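Side-chain contacts in bumblebee peptidoglycan recognition protein SA (Bombus, PDB 5XZ4), which binds peptidoglycan, favouring the Dap type over the Lys type, and probably acts as a pattern-recognition receptor in bee innate immunity: residues A[60-63]-A[68-71]; A[17-22]-A[56-61]; A[113-118]-A[160-165]; A[130-135]-A[166-171]; A[86-91]-A[101-106]. All coordinates share one frame; numbering follows the deposited sequence.

Contact 1 (A[60-63]-A[68-71]); sequences YHMD and DDIG
The last turns of helix 47-64, where a wider pi-type turn spans residues 60-63, fold back on the loop leading to strand 74-76, and His61 and Met62 make the contact with residues 68-71. This helix-loop-strand return belongs to the amidase-like fold of peptidoglycan recognition proteins. His61 carries the polar part. With CG beside its own backbone N (chi1 -73°), the imidazole turns an edge to the loop, and Gly71 N donates to ND1 at 2.9 Å with an angle of 158° at the hydrogen. The amide meets the ring at its edge, close to its plane. Ile70 brings its CA to 3.7 Å from the same ND1, near the ring plane, and its CG1 also packs there. The His61 ring also meets that of Trp67, the two planes steeply inclined.

Met62 supplies the apolar part. Its thioether chain passes alongside the backbone of Asp69, with CG and SD each 3.8 Å from Asp69 CA, and the bend at the sulfur (chi3 70°) carries the methyl CE to 3.6 Å from Asp68 O. The Asp69 carboxylate forms a salt bridge with Arg13; OD1 also takes a weak bond from Ile70 N. Arg86 donates to the carbonyl oxygens of Asp69 and Ile70.

Because a backbone amide is the donor, ND1 must offer a lone pair, which in a neutral ring would leave the hydrogen on NE2; the histidine thus works here as a buried acceptor for a loop N-H.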
# COMPACT_ATOMS: atom_id res chain seq x y z
N TYR A 60 15.39 4.94 1.10
CA TYR A 60 15.21 5.85 2.23
C TYR A 60 14.77 5.10 3.51
O TYR A 60 15.32 5.29 4.60
CB TYR A 60 14.25 6.98 1.82
CG TYR A 60 14.09 8.03 2.91
CD1 TYR A 60 15.12 8.95 3.21
CD2 TYR A 60 12.90 8.09 3.64
CE1 TYR A 60 14.96 9.87 4.23
CE2 TYR A 60 12.74 9.04 4.65
CZ TYR A 60 13.76 9.93 4.94
OH TYR A 60 13.61 10.86 5.95
N HIS A 61 13.82 4.19 3.33
CA HIS A 61 13.34 3.43 4.48
C HIS A 61 14.42 2.55 5.11
O HIS A 61 14.54 2.49 6.35
CB HIS A 61 12.11 2.58 4.09
CG HIS A 61 10.86 3.38 3.88
ND1 HIS A 61 9.63 2.80 3.62
CD2 HIS A 61 10.64 4.71 3.96
CE1 HIS A 61 8.72 3.75 3.50
NE2 HIS A 61 9.31 4.93 3.70
N MET A 62 15.19 1.85 4.27
CA MET A 62 16.22 0.96 4.79
C MET A 62 17.46 1.71 5.29
O MET A 62 17.96 1.42 6.38
CB MET A 62 16.59 -0.10 3.75
CG MET A 62 15.42 -1.06 3.51
SD MET A 62 15.74 -2.39 2.31
CE MET A 62 16.90 -3.37 3.24
N ASP A 63 17.95 2.68 4.53
CA ASP A 63 19.21 3.37 4.90
C ASP A 63 19.01 4.49 5.91
O ASP A 63 19.85 4.66 6.79
CB ASP A 63 19.90 3.90 3.66
CG ASP A 63 20.41 2.82 2.75
OD1 ASP A 63 20.28 1.62 3.08
OD2 ASP A 63 20.94 3.23 1.71
N ASP A 68 13.70 -2.83 7.99
CA ASP A 68 14.10 -4.10 7.36
C ASP A 68 13.79 -4.18 5.86
O ASP A 68 14.33 -5.05 5.16
CB ASP A 68 13.38 -5.28 8.04
CG ASP A 68 13.72 -5.43 9.48
OD1 ASP A 68 14.89 -5.29 9.82
OD2 ASP A 68 12.78 -5.72 10.27
N ASP A 69 12.91 -3.30 5.40
CA ASP A 69 12.41 -3.27 4.01
C ASP A 69 11.62 -1.99 3.86
O ASP A 69 11.36 -1.28 4.88
CB ASP A 69 11.52 -4.50 3.68
CG ASP A 69 11.31 -4.72 2.18
OD1 ASP A 69 11.87 -3.98 1.33
OD2 ASP A 69 10.57 -5.69 1.85
N ILE A 70 11.27 -1.64 2.62
CA ILE A 70 10.25 -0.62 2.38
C ILE A 70 9.08 -0.89 3.34
O ILE A 70 8.71 -2.06 3.56
CB ILE A 70 9.81 -0.64 0.88
CG1 ILE A 70 9.04 0.62 0.50
CG2 ILE A 70 9.08 -1.93 0.49
CD1 ILE A 70 8.78 0.84 -0.99
N GLY A 71 8.51 0.17 3.91
CA GLY A 71 7.52 -0.03 4.99
C GLY A 71 6.19 -0.56 4.49
O GLY A 71 5.46 -1.21 5.26

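Contact 2 (A[17-22]-A[56-61])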
# COMPACT_ATOMS: atom_id res chain seq x y z
N THR A 17 13.85 -3.95 -7.47
CA THR A 17 15.07 -3.70 -6.69
C THR A 17 15.99 -4.91 -6.66
O THR A 17 15.52 -6.07 -6.72
CB THR A 17 14.77 -3.22 -5.24
OG1 THR A 17 15.99 -2.88 -4.57
CG2 THR A 17 14.09 -4.29 -4.41
N ASP A 18 17.28 -4.63 -6.56
CA ASP A 18 18.31 -5.65 -6.33
C ASP A 18 18.77 -5.78 -4.89
O ASP A 18 19.63 -6.61 -4.59
CB ASP A 18 19.52 -5.42 -7.25
CG ASP A 18 19.16 -5.56 -8.72
OD1 ASP A 18 18.07 -6.08 -9.09
OD2 ASP A 18 19.94 -5.10 -9.56
N VAL A 19 18.23 -4.94 -3.98
CA VAL A 19 18.66 -4.96 -2.59
C VAL A 19 17.73 -5.86 -1.78
O VAL A 19 16.54 -5.60 -1.70
CB VAL A 19 18.69 -3.53 -1.98
CG1 VAL A 19 19.08 -3.56 -0.50
CG2 VAL A 19 19.61 -2.62 -2.80
N ASP A 20 18.31 -6.89 -1.18
CA ASP A 20 17.51 -7.85 -0.39
C ASP A 20 16.90 -7.21 0.84
O ASP A 20 17.52 -6.37 1.50
CB ASP A 20 18.37 -9.03 0.07
CG ASP A 20 18.83 -9.94 -1.07
OD1 ASP A 20 18.19 -9.95 -2.14
OD2 ASP A 20 19.81 -10.69 -0.86
N ALA A 21 15.67 -7.62 1.16
CA ALA A 21 15.06 -7.29 2.46
C ALA A 21 15.71 -8.11 3.58
O ALA A 21 16.24 -9.21 3.34
CB ALA A 21 13.57 -7.58 2.43
N LYS A 22 15.67 -7.55 4.80
CA LYS A 22 16.00 -8.33 6.00
C LYS A 22 14.76 -9.14 6.39
O LYS A 22 13.65 -8.83 5.93
CB LYS A 22 16.48 -7.43 7.16
CG LYS A 22 17.55 -6.39 6.82
CD LYS A 22 18.92 -7.01 6.72
CE LYS A 22 19.96 -5.96 6.36
NZ LYS A 22 21.32 -6.57 6.44
N ASN A 56 13.65 4.18 -4.68
CA ASN A 56 14.05 5.29 -3.82
C ASN A 56 13.33 5.41 -2.47
O ASN A 56 13.95 5.79 -1.48
CB ASN A 56 14.07 6.55 -4.63
CG ASN A 56 15.33 6.61 -5.49
OD1 ASN A 56 16.40 7.00 -5.01
ND2 ASN A 56 15.25 6.04 -6.69
N ILE A 57 12.06 4.98 -2.42
CA ILE A 57 11.40 4.88 -1.12
C ILE A 57 12.04 3.75 -0.29
O ILE A 57 12.34 3.95 0.90
CB ILE A 57 9.88 4.64 -1.29
CG1 ILE A 57 9.24 5.83 -2.02
CG2 ILE A 57 9.24 4.42 0.08
CD1 ILE A 57 7.85 5.57 -2.60
N ARG A 58 12.28 2.59 -0.93
CA ARG A 58 12.97 1.50 -0.25
C ARG A 58 14.34 1.96 0.31
O ARG A 58 14.69 1.68 1.46
CB ARG A 58 13.19 0.30 -1.19
CG ARG A 58 13.88 -0.89 -0.54
CD ARG A 58 14.82 -1.60 -1.51
NE ARG A 58 15.87 -0.74 -2.09
CZ ARG A 58 16.95 -0.31 -1.45
NH1 ARG A 58 17.84 0.45 -2.12
NH2 ARG A 58 17.20 -0.64 -0.18
N SER A 59 15.13 2.63 -0.54
CA SER A 59 16.46 3.10 -0.14
C SER A 59 16.34 4.01 1.12
O SER A 59 17.11 3.84 2.08
CB SER A 59 17.06 3.87 -1.31
OG SER A 59 18.35 4.37 -0.97
N TYR A 60 15.39 4.94 1.10
CA TYR A 60 15.21 5.85 2.23
C TYR A 60 14.77 5.10 3.51
O TYR A 60 15.32 5.29 4.60
CB TYR A 60 14.25 6.98 1.82
CG TYR A 60 14.09 8.03 2.91
CD1 TYR A 60 15.12 8.95 3.21
CD2 TYR A 60 12.90 8.09 3.64
CE1 TYR A 60 14.96 9.87 4.23
CE2 TYR A 60 12.74 9.04 4.65
CZ TYR A 60 13.76 9.93 4.94
OH TYR A 60 13.61 10.86 5.95
N HIS A 61 13.82 4.19 3.33
CA HIS A 61 13.34 3.43 4.48
C HIS A 61 14.42 2.55 5.11
O HIS A 61 14.54 2.49 6.35
CB HIS A 61 12.11 2.58 4.09
CG HIS A 61 10.86 3.38 3.88
ND1 HIS A 61 9.63 2.80 3.62
CD2 HIS A 61 10.64 4.71 3.96
CE1 HIS A 61 8.72 3.75 3.50
NE2 HIS A 61 9.31 4.93 3.70
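Val19 rests on the guanidinium of Arg58, and this apolar contact over a flat group makes up most of the interface. Val19 CB stands 3.6 Å above the guanidinium plane, over its centre, and the isopropyl group straddles the far end: CG1 reaches to 3.5 Å from NH2 and CG2 to 3.6 Å from NH1. The arginine chain leaves helix 47-64 with CG opposite the backbone N (chi1 -179°) and then bends at chi2 and chi3, which turns the flat head across the valine.

Thr17 lies closer to the root of that head, its CG2 4.0 Å from Arg58 CD. The loop it begins, just after helix 13-16, opens with an ST turn, in which Val19 N donates to Thr17 OG1 at 3.1 Å and 171°; the turn brings threonine and valine to the same arginine.

The polar groups are linked through a third residue. Thr17 OG1 is 3.3 Å from Arg58 NE, but the angle is too poor for a hydrogen bond. Instead Glu55, one turn earlier on helix 47-64, pairs by OE1 with Thr17 OG1 and by OE2 in a salt bridge with Arg58 NH1. Val19 O, for its part, accepts from Arg13 NH2.

Contact 3 (A[113-118]-A[160-165]); sequences EKAASD and QKQIKN
Gln162, on helix 157-163, reaches out to the backbone of Ala116 and binds it with both ends of its amide. From CB, which points toward the loop 113-118, the chain sets off with CG beside the backbone N (chi1 -67°) and continues extended, so that CB and CG serve as a straight arm and the terminal amide does the touching. CD comes first, 3.8 Å from Ala115 CB and 3.6 Å from Ala116 N. With one bond at each branch the amide cannot swivel about CG-CD without giving up a partner, and its O and N are told apart by the N-H and C=O they meet.

The oxygen branch, OE1, accepts from Ala116 N at 2.9 Å. The donor lies in the carbonyl plane on a lone pair, with a C=O...N angle of 115°, and Ala116 CB flanks OE1 at 3.7 Å. The loop approaching helix 118-134 is extended here, which leaves the N-H and C=O of Ala116 both facing the glutamine. The next residue, Ser117, is the N-cap of that helix, with OG bonded weakly to Met120 N, and Gln162 therefore ties helix 157-163 to the entry of helix 118-134 in the amidase-like fold.

On the nitrogen branch, NE2 donates to Ala116 O, also at 2.9 Å. This acceptor lies close to the glutamine amide plane, and the nitrogen in turn sits on a lone pair of the carbonyl at 133°. NE2 has the methyl of Ala115 beside it at 3.5 Å.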
# COMPACT_ATOMS: atom_id res chain seq x y z
N GLU A 113 -4.37 17.40 -2.09
CA GLU A 113 -5.03 18.46 -2.85
C GLU A 113 -5.53 17.97 -4.21
O GLU A 113 -6.46 18.55 -4.78
CB GLU A 113 -4.06 19.63 -3.07
CG GLU A 113 -3.58 20.31 -1.79
CD GLU A 113 -4.34 21.58 -1.47
OE1 GLU A 113 -5.59 21.54 -1.40
OE2 GLU A 113 -3.68 22.62 -1.29
N LYS A 114 -4.89 16.93 -4.74
CA LYS A 114 -5.33 16.31 -5.99
C LYS A 114 -5.81 14.87 -5.82
O LYS A 114 -5.38 14.15 -4.91
CB LYS A 114 -4.27 16.40 -7.10
CG LYS A 114 -2.88 15.91 -6.73
CD LYS A 114 -1.84 16.39 -7.75
CE LYS A 114 -1.44 17.84 -7.54
NZ LYS A 114 -0.55 18.37 -8.62
N ALA A 115 -6.72 14.48 -6.71
CA ALA A 115 -7.27 13.12 -6.73
C ALA A 115 -6.30 12.12 -7.32
O ALA A 115 -5.50 12.45 -8.20
CB ALA A 115 -8.57 13.09 -7.52
N ALA A 116 -6.35 10.88 -6.82
CA ALA A 116 -5.67 9.77 -7.49
C ALA A 116 -6.42 9.40 -8.78
O ALA A 116 -7.65 9.52 -8.85
CB ALA A 116 -5.58 8.59 -6.54
N SER A 117 -5.67 8.99 -9.81
CA SER A 117 -6.28 8.70 -11.11
C SER A 117 -7.17 7.44 -11.02
O SER A 117 -6.98 6.59 -10.13
CB SER A 117 -5.23 8.49 -12.19
OG SER A 117 -4.48 7.33 -11.91
N ASP A 118 -8.08 7.32 -11.98
CA ASP A 118 -8.91 6.12 -12.06
C ASP A 118 -8.11 4.82 -12.16
O ASP A 118 -8.45 3.81 -11.51
CB ASP A 118 -9.87 6.21 -13.24
CG ASP A 118 -10.93 7.29 -13.07
OD1 ASP A 118 -11.31 7.64 -11.93
OD2 ASP A 118 -11.39 7.79 -14.12
N GLN A 160 -8.66 10.12 0.57
CA GLN A 160 -9.55 9.70 1.65
C GLN A 160 -11.03 9.74 1.23
O GLN A 160 -11.78 8.80 1.50
CB GLN A 160 -9.29 10.51 2.92
CG GLN A 160 -10.19 10.13 4.10
CD GLN A 160 -9.82 8.79 4.72
OE1 GLN A 160 -8.75 8.26 4.49
NE2 GLN A 160 -10.72 8.25 5.53
N LYS A 161 -11.43 10.82 0.56
CA LYS A 161 -12.79 10.92 -0.00
C LYS A 161 -13.05 9.83 -1.05
O LYS A 161 -14.10 9.19 -1.05
CB LYS A 161 -13.06 12.33 -0.58
CG LYS A 161 -13.19 13.41 0.49
CD LYS A 161 -13.51 14.79 -0.07
CE LYS A 161 -13.73 15.82 1.04
NZ LYS A 161 -12.48 16.18 1.77
N GLN A 162 -12.07 9.57 -1.93
CA GLN A 162 -12.24 8.61 -3.01
C GLN A 162 -12.48 7.17 -2.52
O GLN A 162 -13.30 6.45 -3.07
CB GLN A 162 -11.03 8.66 -3.97
CG GLN A 162 -10.91 9.97 -4.76
CD GLN A 162 -9.62 10.03 -5.57
OE1 GLN A 162 -8.54 10.25 -5.02
NE2 GLN A 162 -9.73 9.86 -6.87
N ILE A 163 -11.77 6.74 -1.48
CA ILE A 163 -11.93 5.36 -0.98
C ILE A 163 -13.29 5.10 -0.32
O ILE A 163 -13.69 3.93 -0.20
CB ILE A 163 -10.77 4.88 -0.08
CG1 ILE A 163 -10.72 5.65 1.25
CG2 ILE A 163 -9.44 4.95 -0.82
CD1 ILE A 163 -9.69 5.13 2.22
N LYS A 164 -14.01 6.15 0.08
CA LYS A 164 -15.37 6.01 0.63
C LYS A 164 -16.38 5.42 -0.38
O LYS A 164 -17.47 4.98 0.02
CB LYS A 164 -15.88 7.34 1.22
CG LYS A 164 -15.00 7.86 2.35
CD LYS A 164 -15.52 9.16 2.94
CE LYS A 164 -14.59 9.61 4.05
NZ LYS A 164 -15.10 10.79 4.79
N ASN A 165 -16.01 5.41 -1.68
CA ASN A 165 -16.84 4.83 -2.74
C ASN A 165 -16.79 3.29 -2.77
O ASN A 165 -17.55 2.65 -3.51
CB ASN A 165 -16.43 5.41 -4.11
CG ASN A 165 -16.67 6.91 -4.22
OD1 ASN A 165 -17.66 7.43 -3.74
ND2 ASN A 165 -15.76 7.60 -4.89

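Contact 4 (A[130-135]-A[166-171]); sequences CGKSKG and WLEWVP
Lys132 and Glu168 join the C-terminal end of helix 118-134 to the chain's last loop through one surface salt bridge. The helical segment begins at Cys130, whose sulfur is bonded to that of Cys7 and so fastens the N-terminal tail here. At Lys132 the CB is directed toward the loop; a bend at chi3 (-95°) swings the end of the side chain across to the carboxylate, and NZ donates to Glu168 OE2 at 2.7 Å. OE2 accepts through its anti lone pair, on the side away from OE1. CE follows at 3.3 Å from Glu168 OE2, while NZ also passes 3.6 Å from Glu168 CG. Glu168 itself is the third residue of a type I turn from Trp166 to Trp169, and its OE2 has a second, weak partner in His129 NE2. After Lys132, Ser133 bonds back to His129 O, and Gly135 leaves the helix with positive phi (96°).

The bridge lies at the edge of the sheet. The outermost strand 141-145 runs beside both partners, Ile141 touching Lys132 and Val143 holding Glu168 and Val170 by backbone hydrogen bonds, while Trp166 stacks on His125 and packs on Leu121, Ala124 and Ile128 of helix 118-134.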
# COMPACT_ATOMS: atom_id res chain seq x y z
N CYS A 130 -8.94 -9.31 -5.35
CA CYS A 130 -8.07 -10.47 -5.55
C CYS A 130 -7.76 -11.12 -4.22
O CYS A 130 -7.91 -12.34 -4.07
CB CYS A 130 -6.76 -10.02 -6.21
SG CYS A 130 -5.42 -11.23 -6.26
N GLY A 131 -7.34 -10.31 -3.25
CA GLY A 131 -6.95 -10.79 -1.94
C GLY A 131 -8.10 -11.52 -1.26
O GLY A 131 -7.89 -12.58 -0.66
N LYS A 132 -9.30 -10.92 -1.34
CA LYS A 132 -10.53 -11.57 -0.82
C LYS A 132 -10.82 -12.89 -1.55
O LYS A 132 -11.04 -13.92 -0.89
CB LYS A 132 -11.74 -10.63 -0.95
CG LYS A 132 -11.78 -9.47 0.02
CD LYS A 132 -13.18 -8.88 0.08
CE LYS A 132 -13.31 -7.70 -0.85
NZ LYS A 132 -14.75 -7.37 -1.16
N SER A 133 -10.79 -12.87 -2.88
CA SER A 133 -11.10 -14.04 -3.72
C SER A 133 -10.20 -15.22 -3.41
O SER A 133 -10.66 -16.38 -3.33
CB SER A 133 -10.93 -13.65 -5.18
OG SER A 133 -12.06 -12.93 -5.63
N LYS A 134 -8.92 -14.92 -3.20
CA LYS A 134 -7.87 -15.93 -2.93
C LYS A 134 -7.96 -16.44 -1.50
O LYS A 134 -7.51 -17.56 -1.22
CB LYS A 134 -6.48 -15.34 -3.16
CG LYS A 134 -6.02 -15.32 -4.61
CD LYS A 134 -4.67 -14.63 -4.71
CE LYS A 134 -4.01 -14.80 -6.08
NZ LYS A 134 -3.46 -16.16 -6.33
N GLY A 135 -8.49 -15.62 -0.60
CA GLY A 135 -8.60 -15.97 0.82
C GLY A 135 -7.48 -15.43 1.68
O GLY A 135 -7.35 -15.80 2.84
N TRP A 166 -15.89 2.69 -2.00
CA TRP A 166 -15.76 1.23 -1.88
C TRP A 166 -16.63 0.74 -0.73
O TRP A 166 -16.59 1.30 0.36
CB TRP A 166 -14.30 0.87 -1.59
CG TRP A 166 -13.32 1.19 -2.67
CD1 TRP A 166 -13.58 1.39 -4.01
CD2 TRP A 166 -11.90 1.28 -2.52
NE1 TRP A 166 -12.39 1.63 -4.69
CE2 TRP A 166 -11.35 1.54 -3.81
CE3 TRP A 166 -11.04 1.12 -1.43
CZ2 TRP A 166 -9.98 1.68 -4.01
CZ3 TRP A 166 -9.69 1.28 -1.62
CH2 TRP A 166 -9.17 1.54 -2.91
N LEU A 167 -17.40 -0.34 -0.94
CA LEU A 167 -18.24 -0.90 0.13
C LEU A 167 -17.42 -1.39 1.30
O LEU A 167 -17.91 -1.44 2.43
CB LEU A 167 -19.13 -2.06 -0.38
CG LEU A 167 -20.27 -1.74 -1.35
CD1 LEU A 167 -21.05 -3.01 -1.68
CD2 LEU A 167 -21.19 -0.66 -0.78
N GLU A 168 -16.17 -1.78 1.04
CA GLU A 168 -15.28 -2.29 2.08
C GLU A 168 -14.80 -1.20 3.04
O GLU A 168 -14.31 -1.51 4.12
CB GLU A 168 -14.07 -3.03 1.49
CG GLU A 168 -14.44 -4.21 0.59
CD GLU A 168 -14.60 -3.84 -0.88
OE1 GLU A 168 -14.73 -2.66 -1.24
OE2 GLU A 168 -14.61 -4.76 -1.72
N TRP A 169 -14.90 0.07 2.62
CA TRP A 169 -14.48 1.18 3.50
C TRP A 169 -15.39 1.27 4.72
O TRP A 169 -16.61 1.17 4.59
CB TRP A 169 -14.46 2.52 2.74
CG TRP A 169 -14.06 3.66 3.65
CD1 TRP A 169 -12.80 3.94 4.12
CD2 TRP A 169 -14.95 4.58 4.30
NE1 TRP A 169 -12.86 5.00 4.99
CE2 TRP A 169 -14.16 5.42 5.12
CE3 TRP A 169 -16.34 4.80 4.24
CZ2 TRP A 169 -14.70 6.46 5.89
CZ3 TRP A 169 -16.89 5.84 5.02
CH2 TRP A 169 -16.06 6.67 5.82
N VAL A 170 -14.80 1.47 5.90
CA VAL A 170 -15.57 1.62 7.15
C VAL A 170 -15.26 2.96 7.84
O VAL A 170 -14.10 3.38 7.91
CB VAL A 170 -15.37 0.42 8.11
CG1 VAL A 170 -15.91 -0.87 7.49
CG2 VAL A 170 -13.94 0.24 8.57
N PRO A 171 -16.29 3.64 8.33
CA PRO A 171 -16.08 4.90 9.05
C PRO A 171 -15.39 4.75 10.41
O PRO A 171 -14.76 5.71 10.88
CB PRO A 171 -17.50 5.46 9.20
CG PRO A 171 -18.40 4.29 9.06
CD PRO A 171 -17.72 3.35 8.12

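Contact 5 (A[86-91]-A[101-106]). With SO4 (sulfate ion), chain D.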
# COMPACT_ATOMS: atom_id res chain seq x y z
N ARG A 86 6.61 -5.35 1.11
CA ARG A 86 6.64 -6.45 2.06
C ARG A 86 5.65 -7.59 1.69
O ARG A 86 5.82 -8.71 2.19
CB ARG A 86 6.37 -5.96 3.48
CG ARG A 86 7.48 -5.08 4.01
CD ARG A 86 7.15 -4.49 5.37
NE ARG A 86 8.26 -3.60 5.81
CZ ARG A 86 8.83 -3.60 7.01
NH1 ARG A 86 8.40 -4.38 8.02
NH2 ARG A 86 9.86 -2.77 7.22
N GLY A 87 4.65 -7.29 0.85
CA GLY A 87 3.76 -8.30 0.29
C GLY A 87 2.61 -8.68 1.21
O GLY A 87 2.33 -8.05 2.21
N TRP A 88 1.97 -9.79 0.85
CA TRP A 88 0.77 -10.22 1.57
C TRP A 88 1.03 -10.76 2.96
O TRP A 88 0.12 -10.80 3.78
CB TRP A 88 0.08 -11.35 0.80
CG TRP A 88 -0.60 -10.99 -0.47
CD1 TRP A 88 -0.33 -11.52 -1.73
CD2 TRP A 88 -1.75 -10.13 -0.63
NE1 TRP A 88 -1.23 -11.00 -2.64
CE2 TRP A 88 -2.10 -10.15 -2.01
CE3 TRP A 88 -2.50 -9.31 0.26
CZ2 TRP A 88 -3.19 -9.42 -2.52
CZ3 TRP A 88 -3.58 -8.58 -0.26
CH2 TRP A 88 -3.89 -8.64 -1.65
N ASN A 89 2.25 -11.18 3.26
CA ASN A 89 2.48 -12.10 4.38
C ASN A 89 3.34 -11.58 5.53
O ASN A 89 3.56 -12.30 6.51
CB ASN A 89 3.00 -13.44 3.86
CG ASN A 89 1.92 -14.26 3.17
OD1 ASN A 89 1.15 -14.97 3.82
ND2 ASN A 89 1.84 -14.14 1.86
N ARG A 90 3.85 -10.36 5.41
CA ARG A 90 4.84 -9.86 6.37
C ARG A 90 4.37 -8.63 7.13
O ARG A 90 3.67 -7.77 6.57
CB ARG A 90 6.19 -9.60 5.66
CG ARG A 90 6.89 -10.90 5.32
CD ARG A 90 8.05 -10.74 4.36
NE ARG A 90 8.79 -12.01 4.20
CZ ARG A 90 8.51 -12.96 3.30
NH1 ARG A 90 7.49 -12.82 2.45
NH2 ARG A 90 9.26 -14.05 3.23
N GLU A 91 4.77 -8.53 8.40
CA GLU A 91 4.44 -7.40 9.26
C GLU A 91 4.92 -6.10 8.62
O GLU A 91 6.00 -6.02 8.03
CB GLU A 91 5.02 -7.59 10.66
CG GLU A 91 4.29 -8.65 11.49
CD GLU A 91 4.86 -8.83 12.88
OE1 GLU A 91 5.76 -8.06 13.28
OE2 GLU A 91 4.38 -9.75 13.61
N LYS A 101 -1.76 -6.59 11.74
CA LYS A 101 -3.13 -6.98 11.43
C LYS A 101 -3.70 -6.34 10.17
O LYS A 101 -4.91 -6.24 9.99
CB LYS A 101 -4.05 -6.83 12.66
CG LYS A 101 -4.10 -5.44 13.28
CD LYS A 101 -5.11 -5.39 14.42
CE LYS A 101 -5.08 -4.03 15.08
NZ LYS A 101 -5.89 -4.02 16.33
N SER A 102 -2.80 -5.93 9.27
CA SER A 102 -3.21 -5.27 8.05
C SER A 102 -2.17 -5.46 6.98
O SER A 102 -1.04 -5.86 7.27
CB SER A 102 -3.39 -3.77 8.31
OG SER A 102 -2.12 -3.11 8.44
N VAL A 103 -2.58 -5.17 5.75
CA VAL A 103 -1.64 -4.79 4.69
C VAL A 103 -1.81 -3.31 4.43
O VAL A 103 -2.93 -2.78 4.48
CB VAL A 103 -1.77 -5.65 3.41
CG1 VAL A 103 -1.20 -7.04 3.63
CG2 VAL A 103 -3.20 -5.70 2.95
N GLY A 104 -0.68 -2.66 4.14
CA GLY A 104 -0.65 -1.20 3.90
C GLY A 104 -0.35 -0.92 2.44
O GLY A 104 0.66 -1.37 1.92
N ILE A 105 -1.26 -0.22 1.77
CA ILE A 105 -1.16 0.03 0.31
C ILE A 105 -0.81 1.50 0.15
O ILE A 105 -1.57 2.38 0.54
CB ILE A 105 -2.48 -0.24 -0.43
CG1 ILE A 105 -2.89 -1.72 -0.30
CG2 ILE A 105 -2.35 0.12 -1.91
CD1 ILE A 105 -4.26 -2.05 -0.91
N GLY A 106 0.39 1.76 -0.39
CA GLY A 106 0.84 3.15 -0.62
C GLY A 106 0.60 3.60 -2.06
O GLY A 106 1.25 3.09 -2.98
S SO4 D . 11.87 -13.85 5.82
O1 SO4 D . 13.15 -13.60 5.12
O2 SO4 D . 11.10 -14.89 5.10
O3 SO4 D . 12.14 -14.42 7.16
O4 SO4 D . 11.06 -12.60 5.93
O HOH W 1 1.60 -5.22 6.75
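Val103, on strand 102-107, packs against the loop at Gly87 and Trp88, and this apolar contact is the direct link between the two segments. Its CG1 branch does the touching: 3.9 Å from Gly87 O, 4.0 Å from Trp88 O and 4.3 Å from Trp88 CE3, meeting the indole obliquely. The indole also meets Phe74 edge-to-face and lies against Leu127 of helix 118-134, while Leu137 touches both Trp88 and Val103.

A water bridges the backbones further along. It lies 2.8 Å from Ser102 O and, more loosely, 3.3 Å from Arg90 O, and it has more acceptors around it than hydrogens to give.

One side-chain bond within the loop 86-91 spans its ends. Arg86 NH1 donates to Glu91 O at 2.9 Å, nearly straight at 167°; the oxygen lies in the guanidinium plane, but the donor is tilted 31° from the carbonyl plane.

Hydrogen bonds to an anion engage Arg90, whose extended chain presents one guanidinium edge to a sulfate, probably from the crystallisation liquor. Arg90 NE reaches O4 at 2.9 Å and 176°, and NH2 reaches O2 at 2.8 Å; Ser23, Tyr26 and the backbone N of Ile24 complete the site.

Trp88 O, buried against the valine methyl, has no hydrogen-bonding partner in the model, so apolar packing here comes at some polar cost, whereas the arginines bind the loop and an anion by directed bonds.

From the N terminus, contact 2 comes first, closing the long excursion from the loop after helix 13-16 through strand 31-38 to helix 47-64. Contact 1 starts on the same residues, sharing Tyr60 and His61, and closes the short return from that helix toward strand 74-76; the two also touch directly through Asp68 and Lys22. Contact 5 follows in series, closing the loop into strand 102-107, with Arg86 meeting the loop of contact 1. Contacts 3 and 4 cross along the chain, their segments alternating, and tie helices 118-134 and 157-163 with the C-terminal loop on the opposite side of the chain's centre from contacts 1 and 2. Trp88 touches Gly131, joining contacts 5 and 4.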